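Side-chain contacts in Non-ribosomal peptide synthetase (Methanobrevibacter ruminantium, PDB 6VTJ), which joins a peptide carrier (thiolation) domain to a reductase domain, which probably releases the thioester-bound peptide from its phosphopantetheine arm by NAD(P)H-dependent reduction: residues L52-L57 with Q424-N429; A218-H223 with D228-V233; Q286-K291 with S295-E300; I343-K348 with Q431-A436. One frame throughout, in Å; residues are numbered along the deposited sequence.

Contact 1: residues L52-L57 with Q424-N429; sequences LIIELL and QNMNEN
M426 reaches out of the loop 424-429 to meet I54 and L57, two residues one turn apart on helix 46-58. The apolar part of the contact rests on the S-methyl of M426. Its CE lies 3.4 Å from L57 CB, closer than carbon atoms usually come, and the two side chains cross at about a right angle. Bends at chi2 (-74°) and chi3 (-44°) fold the thioether toward the helix, where CE also approaches I54 CG2 at 4.4 Å. A long, unbranched methionine suits this place, since its chain can bend to lay the methyl against the helix.

A second set of contacts is between methyl groups and backbone carbonyls. The two arms of I54 divide the work: CG2 touches M426 O at 3.5 Å, while CD1 reaches N427 O at 3.3 Å. A beta-branched residue can thus lie along two successive carbonyls of the loop.

Hydrogen bonds shape the loop itself. N427 OD1 accepts from N429 N at 2.9 Å, in the carbonyl plane, which closes an Asx turn. N429 ND2 donates to N425 OD1, also at 2.9 Å and nearly straight (163°), and M426 is the centre of an inverse gamma turn. Asparagine serves well here because its short amide can stand in for a backbone group.

Helix 46-58 belongs to the carrier domain, and its other side packs on helix 15-28. The loop joins helix 415-423 to helix 431-435, whose I434 touches I53, I54 and L57, while N425 and N429 lean on helix 338-349.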
# COMPACT_ATOMS: atom_id res chain seq x y z
N LEU A 52 -22.93 2.60 4.30
CA LEU A 52 -23.81 1.59 3.74
C LEU A 52 -23.66 0.27 4.49
O LEU A 52 -24.65 -0.36 4.90
CB LEU A 52 -23.53 1.40 2.25
CG LEU A 52 -24.28 0.22 1.63
CD1 LEU A 52 -25.76 0.45 1.76
CD2 LEU A 52 -23.92 0.07 0.19
N ILE A 53 -22.41 -0.17 4.68
CA ILE A 53 -22.16 -1.45 5.35
C ILE A 53 -22.66 -1.40 6.79
O ILE A 53 -23.27 -2.35 7.28
CB ILE A 53 -20.66 -1.82 5.29
CG1 ILE A 53 -20.22 -2.17 3.87
CG2 ILE A 53 -20.36 -2.98 6.23
CD1 ILE A 53 -20.81 -3.47 3.33
N ILE A 54 -22.40 -0.30 7.49
CA ILE A 54 -22.86 -0.19 8.86
C ILE A 54 -24.38 -0.27 8.92
O ILE A 54 -24.95 -0.96 9.77
CB ILE A 54 -22.34 1.12 9.50
CG1 ILE A 54 -20.82 1.06 9.63
CG2 ILE A 54 -23.00 1.36 10.87
CD1 ILE A 54 -20.19 2.41 9.86
N GLU A 55 -25.07 0.38 7.98
CA GLU A 55 -26.53 0.34 7.97
C GLU A 55 -27.05 -1.06 7.70
O GLU A 55 -28.00 -1.51 8.35
CB GLU A 55 -27.09 1.32 6.95
CG GLU A 55 -27.20 2.73 7.46
CD GLU A 55 -28.00 2.83 8.76
OE1 GLU A 55 -29.01 2.10 8.90
OE2 GLU A 55 -27.61 3.63 9.64
N LEU A 56 -26.44 -1.78 6.75
CA LEU A 56 -26.85 -3.17 6.51
C LEU A 56 -26.58 -4.06 7.71
O LEU A 56 -27.34 -5.01 7.96
CB LEU A 56 -26.15 -3.73 5.28
CG LEU A 56 -26.53 -3.12 3.93
CD1 LEU A 56 -25.45 -3.37 2.89
CD2 LEU A 56 -27.90 -3.66 3.48
N LEU A 57 -25.50 -3.80 8.46
CA LEU A 57 -25.22 -4.58 9.67
C LEU A 57 -26.22 -4.26 10.77
O LEU A 57 -26.60 -5.14 11.55
CB LEU A 57 -23.80 -4.32 10.16
CG LEU A 57 -22.56 -4.73 9.33
CD1 LEU A 57 -21.28 -4.17 9.98
CD2 LEU A 57 -22.46 -6.25 9.15
N GLN A 424 -22.85 -2.40 20.44
CA GLN A 424 -23.28 -1.10 20.93
C GLN A 424 -22.66 0.07 20.16
O GLN A 424 -22.97 1.23 20.48
CB GLN A 424 -22.94 -0.97 22.42
CG GLN A 424 -23.71 -1.93 23.32
N ASN A 425 -21.80 -0.17 19.18
CA ASN A 425 -21.20 0.95 18.44
C ASN A 425 -21.37 0.83 16.93
O ASN A 425 -20.44 1.08 16.15
CB ASN A 425 -19.73 1.09 18.76
CG ASN A 425 -19.53 1.80 20.04
OD1 ASN A 425 -19.40 3.02 20.06
ND2 ASN A 425 -19.57 1.06 21.14
N MET A 426 -22.59 0.52 16.49
CA MET A 426 -22.89 0.44 15.06
C MET A 426 -23.08 1.85 14.49
O MET A 426 -24.17 2.26 14.08
CB MET A 426 -24.13 -0.41 14.86
CG MET A 426 -24.07 -1.74 15.57
SD MET A 426 -22.95 -2.81 14.67
CE MET A 426 -23.50 -2.47 13.00
N ASN A 427 -21.98 2.59 14.44
CA ASN A 427 -21.98 3.96 13.96
C ASN A 427 -20.61 4.34 13.40
O ASN A 427 -19.86 3.46 12.95
CB ASN A 427 -22.41 4.92 15.07
CG ASN A 427 -21.60 4.76 16.35
OD1 ASN A 427 -20.38 4.67 16.32
ND2 ASN A 427 -22.29 4.75 17.49
N GLU A 428 -20.26 5.63 13.42
CA GLU A 428 -19.02 6.08 12.79
C GLU A 428 -17.80 5.49 13.49
O GLU A 428 -16.75 5.31 12.86
CB GLU A 428 -18.93 7.61 12.81
CG GLU A 428 -19.20 8.22 14.19
CD GLU A 428 -18.96 9.72 14.25
OE2 GLU A 428 -18.73 10.24 15.37
N ASN A 429 -17.95 5.15 14.78
CA ASN A 429 -16.83 4.68 15.58
C ASN A 429 -16.15 3.45 15.00
O ASN A 429 -14.95 3.24 15.24
CB ASN A 429 -17.30 4.36 17.00
CG ASN A 429 -17.63 5.59 17.79
OD1 ASN A 429 -17.27 6.70 17.42
ND2 ASN A 429 -18.33 5.40 18.90

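Contact 2: residues A218-H223 with D228-V233; sequences AALVKH and DYIFRV. With PNS (4'-phosphopantetheine), chain B.
L220 is the bump of this contact, and the surface of helix 229-246 between Y229, I230 and V233 is the hollow that takes it. Its CD2 settles low against the helix, 3.5 Å from I230 CA and 3.7 Å from I230 CB, with the Y229 ring alongside at an oblique tilt. The leucine reaches that depth because CG stands opposite the backbone N (chi1 156°). I230 answers with a bump of its own, crossing L220 at about a right angle: its extended arm carries CD1 to the backbone of the loop, 3.5 Å from K222 O. One turn on, V233 CG1 rests on the loop backbone itself, against L220 N and A219 CA, while the A219 methyl points away.

This is the loop between strand 213-216 and helix 229-246, part of a beta-alpha-beta crossover in the Rossmann-type reductase domain, whose next strand, 252-258, pairs with the first in parallel. N234 OD1 hydrogen-bonds L220 N, and a water donates to both A218 O and V233 O and so bridges the two backbones.

The loop's other side faces the phosphopantetheine. K222, extended beyond CG, lays its methylenes along the phosphate end and brings NZ to 2.9 Å from PNS O23, a natural place for a long cationic side chain. H223 N donates to PNS O35 at 2.9 Å in a nearly straight bond (164°).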
# COMPACT_ATOMS: atom_id res chain seq x y z
N ALA A 218 5.65 5.68 -7.53
CA ALA A 218 4.29 6.08 -7.86
C ALA A 218 3.40 4.86 -7.82
O ALA A 218 3.73 3.82 -8.40
CB ALA A 218 4.21 6.73 -9.24
N ALA A 219 2.26 4.99 -7.14
CA ALA A 219 1.28 3.94 -6.93
C ALA A 219 -0.02 4.56 -6.44
O ALA A 219 -0.00 5.58 -5.74
CB ALA A 219 1.76 2.92 -5.89
N LEU A 220 -1.13 3.91 -6.77
CA LEU A 220 -2.42 4.19 -6.15
C LEU A 220 -2.64 3.10 -5.10
O LEU A 220 -2.81 1.93 -5.44
CB LEU A 220 -3.52 4.23 -7.21
CG LEU A 220 -4.97 3.95 -6.83
CD1 LEU A 220 -5.38 4.96 -5.79
CD2 LEU A 220 -5.83 4.14 -8.03
N VAL A 221 -2.57 3.47 -3.81
CA VAL A 221 -2.55 2.48 -2.74
C VAL A 221 -3.92 2.37 -2.06
O VAL A 221 -4.01 2.15 -0.84
CB VAL A 221 -1.43 2.77 -1.71
CG1 VAL A 221 -0.09 2.92 -2.42
CG2 VAL A 221 -1.70 4.02 -0.86
N LYS A 222 -5.00 2.46 -2.83
CA LYS A 222 -6.32 2.14 -2.29
C LYS A 222 -6.55 0.63 -2.29
O LYS A 222 -6.33 -0.04 -3.31
CB LYS A 222 -7.41 2.85 -3.11
CG LYS A 222 -7.41 4.36 -2.87
CD LYS A 222 -8.53 5.09 -3.59
CE LYS A 222 -8.70 6.46 -2.95
NZ LYS A 222 -9.68 7.31 -3.67
N HIS A 223 -6.98 0.08 -1.15
CA HIS A 223 -7.21 -1.36 -1.06
C HIS A 223 -8.50 -1.80 -1.74
O HIS A 223 -8.64 -2.98 -2.06
CB HIS A 223 -7.24 -1.81 0.40
N ASP A 228 -10.99 0.54 -12.70
CA ASP A 228 -9.73 -0.10 -13.04
C ASP A 228 -8.58 0.89 -13.22
O ASP A 228 -7.55 0.54 -13.79
CB ASP A 228 -9.90 -0.96 -14.29
CG ASP A 228 -10.59 -2.27 -13.97
OD1 ASP A 228 -10.98 -2.44 -12.79
OD2 ASP A 228 -10.73 -3.13 -14.87
N TYR A 229 -8.73 2.12 -12.74
CA TYR A 229 -7.63 3.07 -12.84
C TYR A 229 -6.42 2.59 -12.03
O TYR A 229 -5.27 2.86 -12.41
CB TYR A 229 -8.10 4.45 -12.37
CG TYR A 229 -7.07 5.54 -12.52
CD1 TYR A 229 -6.63 5.95 -13.77
CD2 TYR A 229 -6.53 6.17 -11.40
CE1 TYR A 229 -5.68 6.95 -13.92
CE2 TYR A 229 -5.58 7.18 -11.52
CZ TYR A 229 -5.15 7.57 -12.78
OH TYR A 229 -4.20 8.58 -12.90
N ILE A 230 -6.68 1.86 -10.94
CA ILE A 230 -5.60 1.33 -10.11
C ILE A 230 -4.65 0.49 -10.95
O ILE A 230 -3.43 0.50 -10.74
CB ILE A 230 -6.17 0.53 -8.92
CG1 ILE A 230 -5.02 0.02 -8.03
CG2 ILE A 230 -7.04 -0.61 -9.40
CD1 ILE A 230 -5.43 -0.41 -6.62
N PHE A 231 -5.19 -0.24 -11.93
CA PHE A 231 -4.35 -1.03 -12.82
C PHE A 231 -3.60 -0.14 -13.82
O PHE A 231 -2.53 -0.53 -14.30
CB PHE A 231 -5.18 -2.07 -13.57
CG PHE A 231 -5.74 -3.15 -12.69
CD1 PHE A 231 -4.93 -4.16 -12.18
CD2 PHE A 231 -7.09 -3.19 -12.39
CE1 PHE A 231 -5.46 -5.17 -11.37
CE2 PHE A 231 -7.62 -4.18 -11.60
CZ PHE A 231 -6.81 -5.17 -11.08
N ARG A 232 -4.16 1.03 -14.16
CA ARG A 232 -3.43 1.92 -15.06
C ARG A 232 -2.19 2.48 -14.38
O ARG A 232 -1.12 2.55 -14.99
CB ARG A 232 -4.33 3.07 -15.53
CG ARG A 232 -5.47 2.69 -16.45
CD ARG A 232 -5.03 2.74 -17.89
NE ARG A 232 -4.78 4.11 -18.33
CZ ARG A 232 -3.62 4.51 -18.86
NH1 ARG A 232 -2.60 3.65 -18.99
NH2 ARG A 232 -3.48 5.78 -19.25
N VAL A 233 -2.34 2.92 -13.13
CA VAL A 233 -1.19 3.49 -12.42
C VAL A 233 -0.22 2.39 -12.01
O VAL A 233 0.99 2.50 -12.23
CB VAL A 233 -1.65 4.31 -11.20
CG1 VAL A 233 -0.44 4.81 -10.41
CG2 VAL A 233 -2.52 5.48 -11.63
O23 PNS B . -11.98 5.93 -2.56
P24 PNS B . -12.26 6.07 -1.13
O26 PNS B . -11.98 7.34 -0.53
O27 PNS B . -11.24 5.15 -0.45
C28 PNS B . -11.37 4.72 0.87
C29 PNS B . -10.45 3.56 1.21
C30 PNS B . -10.62 3.25 2.67
C31 PNS B . -10.86 2.33 0.42
C32 PNS B . -8.99 3.98 0.95
O33 PNS B . -8.78 5.25 1.50
C34 PNS B . -7.97 2.98 1.46
O35 PNS B . -7.94 1.90 0.96
N36 PNS B . -7.15 3.34 2.44
C37 PNS B . -6.11 2.54 3.00
C38 PNS B . -4.78 2.67 2.28
C39 PNS B . -3.66 2.06 3.05
O40 PNS B . -3.58 2.16 4.23
N41 PNS B . -2.79 1.43 2.34
O HOH W 1 3.24 2.03 -10.34

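Contact 3: residues Q286-K291 with S295-E300; sequences QDLENK and SKFLAE
L288 and F297 meet at about a right angle, the leucine pointing a methyl straight down onto the phenylalanine ring. The setting is the start of helix 291-308 in the Rossmann-type reductase domain, where Y292 and K296 match the Tyr-x-x-x-Lys pattern of short-chain dehydrogenases/reductases. F297, the next residue, faces back to the loop 286-291.

The meeting is a CH-pi contact: L288 CD1 stands 3.8 Å from the ring centroid, 7° off the normal, so that it lies over the ring centre, nearly equidistant from the ring carbons. The second branch, CD2, rests by F297 CB at 4.0 Å. In F297, chi1 (168°) swings the ring toward the loop, and chi2 (-89°) turns its face to L288. Q286 NE2 approaches the ring obliquely, but its hydrogen bonds go to L282 O and V261 O, while Q286 OE1 takes Y284 N; a buried glutamine is suited to serving several backbone groups at once. With an alanine at F297, the L288 methyl would have no ring beneath it, and a gap would probably open between loop and helix, extending toward I98, which both side chains also touch.

At the other end of the loop the helix begins. N290 is the N-cap: its OD1 accepts from a backbone N just inside the helix, while ND2 donates to H223 O. S295 N donates to K291 O at 2.9 Å, an early helical bond, while S295 OG turns to Y292 O. K291 sends its NZ to D227 O. In the loop, D287 closes an Asx turn: its OD1, 3.2 Å from E289 N, is met from above the carboxylate plane.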
# COMPACT_ATOMS: atom_id res chain seq x y z
N GLN A 286 -1.44 -18.05 -4.44
CA GLN A 286 -1.96 -17.36 -3.28
C GLN A 286 -3.21 -16.56 -3.68
O GLN A 286 -3.51 -16.37 -4.86
CB GLN A 286 -0.90 -16.43 -2.68
CG GLN A 286 -0.47 -15.26 -3.59
CD GLN A 286 0.77 -15.58 -4.47
OE1 GLN A 286 0.84 -16.64 -5.08
NE2 GLN A 286 1.73 -14.66 -4.51
N ASP A 287 -3.93 -16.10 -2.67
CA ASP A 287 -5.15 -15.31 -2.89
C ASP A 287 -4.79 -13.94 -3.45
O ASP A 287 -4.17 -13.12 -2.77
CB ASP A 287 -5.91 -15.20 -1.57
CG ASP A 287 -7.14 -14.30 -1.65
OD1 ASP A 287 -7.69 -14.09 -2.74
OD2 ASP A 287 -7.55 -13.81 -0.58
N LEU A 288 -5.16 -13.70 -4.70
CA LEU A 288 -4.89 -12.44 -5.38
C LEU A 288 -6.18 -11.76 -5.83
O LEU A 288 -6.23 -11.13 -6.88
CB LEU A 288 -3.96 -12.66 -6.58
CG LEU A 288 -2.53 -13.04 -6.18
CD1 LEU A 288 -1.73 -13.56 -7.38
CD2 LEU A 288 -1.85 -11.86 -5.56
N GLU A 289 -7.24 -11.91 -5.04
CA GLU A 289 -8.51 -11.35 -5.47
C GLU A 289 -8.55 -9.84 -5.28
O GLU A 289 -9.14 -9.12 -6.10
CB GLU A 289 -9.67 -12.02 -4.72
CG GLU A 289 -10.57 -12.90 -5.60
N ASN A 290 -7.94 -9.35 -4.20
CA ASN A 290 -7.92 -7.92 -3.92
C ASN A 290 -7.21 -7.16 -5.04
O ASN A 290 -6.16 -7.57 -5.53
CB ASN A 290 -7.22 -7.67 -2.59
CG ASN A 290 -7.11 -6.21 -2.28
OD1 ASN A 290 -6.17 -5.54 -2.72
ND2 ASN A 290 -8.09 -5.68 -1.57
N LYS A 291 -7.79 -6.03 -5.44
CA LYS A 291 -7.31 -5.34 -6.64
C LYS A 291 -5.93 -4.72 -6.45
O LYS A 291 -5.13 -4.67 -7.39
CB LYS A 291 -8.30 -4.26 -7.04
CG LYS A 291 -9.30 -4.66 -8.10
CD LYS A 291 -9.81 -3.40 -8.78
CE LYS A 291 -11.33 -3.35 -8.76
NZ LYS A 291 -11.79 -2.20 -9.59
N SER A 295 -2.75 -5.87 -8.64
CA SER A 295 -1.99 -4.97 -9.50
C SER A 295 -0.50 -4.96 -9.13
O SER A 295 0.36 -4.93 -10.01
CB SER A 295 -2.57 -3.55 -9.44
OG SER A 295 -2.44 -2.93 -8.16
N LYS A 296 -0.18 -4.97 -7.83
CA LYS A 296 1.24 -4.98 -7.47
C LYS A 296 1.90 -6.29 -7.90
O LYS A 296 3.06 -6.29 -8.36
CB LYS A 296 1.40 -4.75 -5.97
CG LYS A 296 0.92 -3.39 -5.48
CD LYS A 296 1.64 -2.23 -6.16
CE LYS A 296 3.09 -2.13 -5.72
NZ LYS A 296 3.64 -0.83 -6.16
N PHE A 297 1.19 -7.41 -7.77
CA PHE A 297 1.73 -8.68 -8.22
C PHE A 297 2.00 -8.67 -9.71
O PHE A 297 3.05 -9.16 -10.17
CB PHE A 297 0.76 -9.81 -7.86
CG PHE A 297 1.08 -11.12 -8.53
CD1 PHE A 297 0.56 -11.44 -9.79
CD2 PHE A 297 1.93 -12.04 -7.91
CE1 PHE A 297 0.87 -12.64 -10.42
CE2 PHE A 297 2.24 -13.25 -8.53
CZ PHE A 297 1.71 -13.55 -9.79
N LEU A 298 1.06 -8.14 -10.50
CA LEU A 298 1.26 -8.09 -11.95
C LEU A 298 2.43 -7.19 -12.30
O LEU A 298 3.20 -7.47 -13.23
CB LEU A 298 -0.03 -7.60 -12.64
CG LEU A 298 -1.25 -8.54 -12.56
CD1 LEU A 298 -2.51 -7.89 -13.14
CD2 LEU A 298 -0.95 -9.87 -13.26
N ALA A 299 2.61 -6.10 -11.55
CA ALA A 299 3.78 -5.27 -11.76
C ALA A 299 5.08 -6.02 -11.47
O ALA A 299 6.05 -5.94 -12.24
CB ALA A 299 3.66 -4.02 -10.90
N GLU A 300 5.12 -6.77 -10.36
CA GLU A 300 6.31 -7.56 -10.03
C GLU A 300 6.63 -8.53 -11.15
O GLU A 300 7.80 -8.69 -11.53
CB GLU A 300 6.11 -8.32 -8.71
CG GLU A 300 6.31 -7.47 -7.44
CD GLU A 300 6.50 -8.30 -6.17
OE1 GLU A 300 6.84 -9.49 -6.27
OE2 GLU A 300 6.33 -7.74 -5.06

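Contact 4: residues I343-K348 with Q431-A436; sequences IKTIKK and QGIITA
The flat groups that T345 meets on helix 431-435 are not rings but the peptide units at G432 and I433, whose nitrogens lie near its OG1. I433 N donates a weak hydrogen bond to T345 OG1 at 3.4 Å, bent to 142°. G432 N lies 3.2 Å from the same oxygen and donates to a water (2.9 Å) that also sits beside OG1. The hydroxyl has a firmer partner in N429 O, just before the helix. A buried threonine thus ties its polar atom to the backbone at the start of the neighbouring helix.

The other branch of T345 is apolar. With CG2 opposite the backbone N, the methyl meets I433 CG2 at 3.8 Å and I433 CG1 at 3.9 Å, the two side chains crossing at about a right angle. I433 places CG1 between its backbone N and carbonyl carbon (chi1 55°), so that both of its branches border the threonine methyl. A valine in place of T345 would keep a similar shape, but N429 O would probably lose its hydroxyl partner and the weak bond from I433 N would go as well.

Glycine suits the closest point of the backbones, where T345 CA and G432 CA are 5.4 Å apart: a CB on G432 would fall only 2.5 Å from T345 OG1. The short helix axes come within 7.9 Å at 143°. This is close, roughly antiparallel helix packing over a glycine, and it places helix 431-435 between helix 338-349 and carrier helix 46-58, with T435 touching the phosphopantetheine.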
# COMPACT_ATOMS: atom_id res chain seq x y z
N ILE A 343 -6.60 1.43 14.50
CA ILE A 343 -6.22 1.91 15.84
C ILE A 343 -7.21 2.96 16.35
O ILE A 343 -7.52 3.02 17.55
CB ILE A 343 -4.80 2.49 15.81
CG1 ILE A 343 -3.79 1.45 15.30
CG2 ILE A 343 -4.41 2.98 17.17
CD1 ILE A 343 -3.58 0.32 16.23
N LYS A 344 -7.69 3.84 15.46
CA LYS A 344 -8.66 4.85 15.88
C LYS A 344 -9.94 4.19 16.37
O LYS A 344 -10.53 4.63 17.36
CB LYS A 344 -9.00 5.80 14.72
CG LYS A 344 -9.65 7.09 15.14
CD LYS A 344 -10.45 7.74 14.01
CE LYS A 344 -9.65 8.80 13.31
NZ LYS A 344 -10.35 10.11 13.26
N THR A 345 -10.40 3.17 15.66
CA THR A 345 -11.61 2.48 16.11
C THR A 345 -11.38 1.85 17.47
O THR A 345 -12.25 1.93 18.35
CB THR A 345 -12.04 1.42 15.10
OG1 THR A 345 -12.66 2.06 13.98
CG2 THR A 345 -13.03 0.46 15.73
N ILE A 346 -10.22 1.23 17.67
CA ILE A 346 -9.94 0.62 18.98
C ILE A 346 -10.01 1.68 20.06
O ILE A 346 -10.56 1.46 21.15
CB ILE A 346 -8.58 -0.11 18.96
CG1 ILE A 346 -8.69 -1.46 18.28
CG2 ILE A 346 -8.06 -0.30 20.36
CD1 ILE A 346 -7.34 -2.10 17.98
N LYS A 347 -9.48 2.87 19.77
CA LYS A 347 -9.54 3.95 20.74
C LYS A 347 -10.98 4.39 21.00
O LYS A 347 -11.38 4.60 22.15
CB LYS A 347 -8.68 5.13 20.28
CG LYS A 347 -8.59 6.29 21.26
CD LYS A 347 -9.65 7.34 20.94
CE LYS A 347 -9.72 8.45 21.99
NZ LYS A 347 -10.82 9.40 21.68
N LYS A 348 -11.79 4.51 19.94
CA LYS A 348 -13.16 4.99 20.12
C LYS A 348 -13.98 4.01 20.95
O LYS A 348 -14.67 4.40 21.90
CB LYS A 348 -13.84 5.23 18.76
CG LYS A 348 -13.24 6.35 17.90
CD LYS A 348 -13.63 7.73 18.39
CE LYS A 348 -13.26 8.80 17.38
NZ LYS A 348 -13.80 8.52 16.02
N GLN A 431 -16.04 2.73 11.69
CA GLN A 431 -15.66 2.97 10.30
C GLN A 431 -14.29 2.39 10.00
O GLN A 431 -14.11 1.66 9.01
CB GLN A 431 -15.68 4.47 10.03
CG GLN A 431 -15.08 4.86 8.68
CD GLN A 431 -15.46 6.28 8.27
OE1 GLN A 431 -16.63 6.64 8.30
NE2 GLN A 431 -14.47 7.08 7.91
N GLY A 432 -13.32 2.67 10.87
CA GLY A 432 -11.97 2.16 10.75
C GLY A 432 -11.99 0.70 10.42
O GLY A 432 -11.65 0.31 9.29
N ILE A 433 -12.47 -0.13 11.35
CA ILE A 433 -12.35 -1.56 11.11
C ILE A 433 -13.23 -1.96 9.93
O ILE A 433 -12.90 -2.91 9.21
CB ILE A 433 -12.66 -2.38 12.37
CG1 ILE A 433 -14.03 -2.02 12.94
CG2 ILE A 433 -11.59 -2.16 13.42
CD1 ILE A 433 -14.44 -2.92 14.07
N ILE A 434 -14.31 -1.22 9.68
CA ILE A 434 -15.18 -1.57 8.55
C ILE A 434 -14.45 -1.34 7.24
O ILE A 434 -14.51 -2.18 6.34
CB ILE A 434 -16.51 -0.79 8.60
CG1 ILE A 434 -17.43 -1.32 9.71
CG2 ILE A 434 -17.22 -0.93 7.29
CD1 ILE A 434 -17.61 -2.83 9.72
N THR A 435 -13.75 -0.20 7.11
CA THR A 435 -13.11 0.04 5.81
C THR A 435 -11.89 -0.86 5.63
O THR A 435 -11.36 -0.94 4.51
CB THR A 435 -12.70 1.50 5.61
OG1 THR A 435 -11.79 1.90 6.63
CG2 THR A 435 -13.92 2.43 5.62
N ALA A 436 -11.48 -1.54 6.69
CA ALA A 436 -10.45 -2.56 6.65
C ALA A 436 -11.01 -3.95 6.41
O ALA A 436 -10.32 -4.94 6.68
CB ALA A 436 -9.64 -2.54 7.95
O HOH W 2 -12.72 4.35 13.10

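Contacts 1 and 4 form one neighbourhood, their centres 11 Å apart. Contact 1 joins carrier helix 46-58 to the loop 424-429, and contact 4 joins the helix that follows, 431-435, to helix 338-349; their segments alternate along the chain. Contacts 2 and 3 come in series in the Rossmann-type part of the reductase, with centres 12 Å apart, and touch through H223 O and N290 ND2. Contact 2 lies about 28 Å from contact 1 and 23 Å from contact 4, centre to centre. The phosphopantetheine lies between the two pairs, touching T435 and bound by K222 and H223, an arrangement consistent with a carrier docked on the reductase with its arm at the interface.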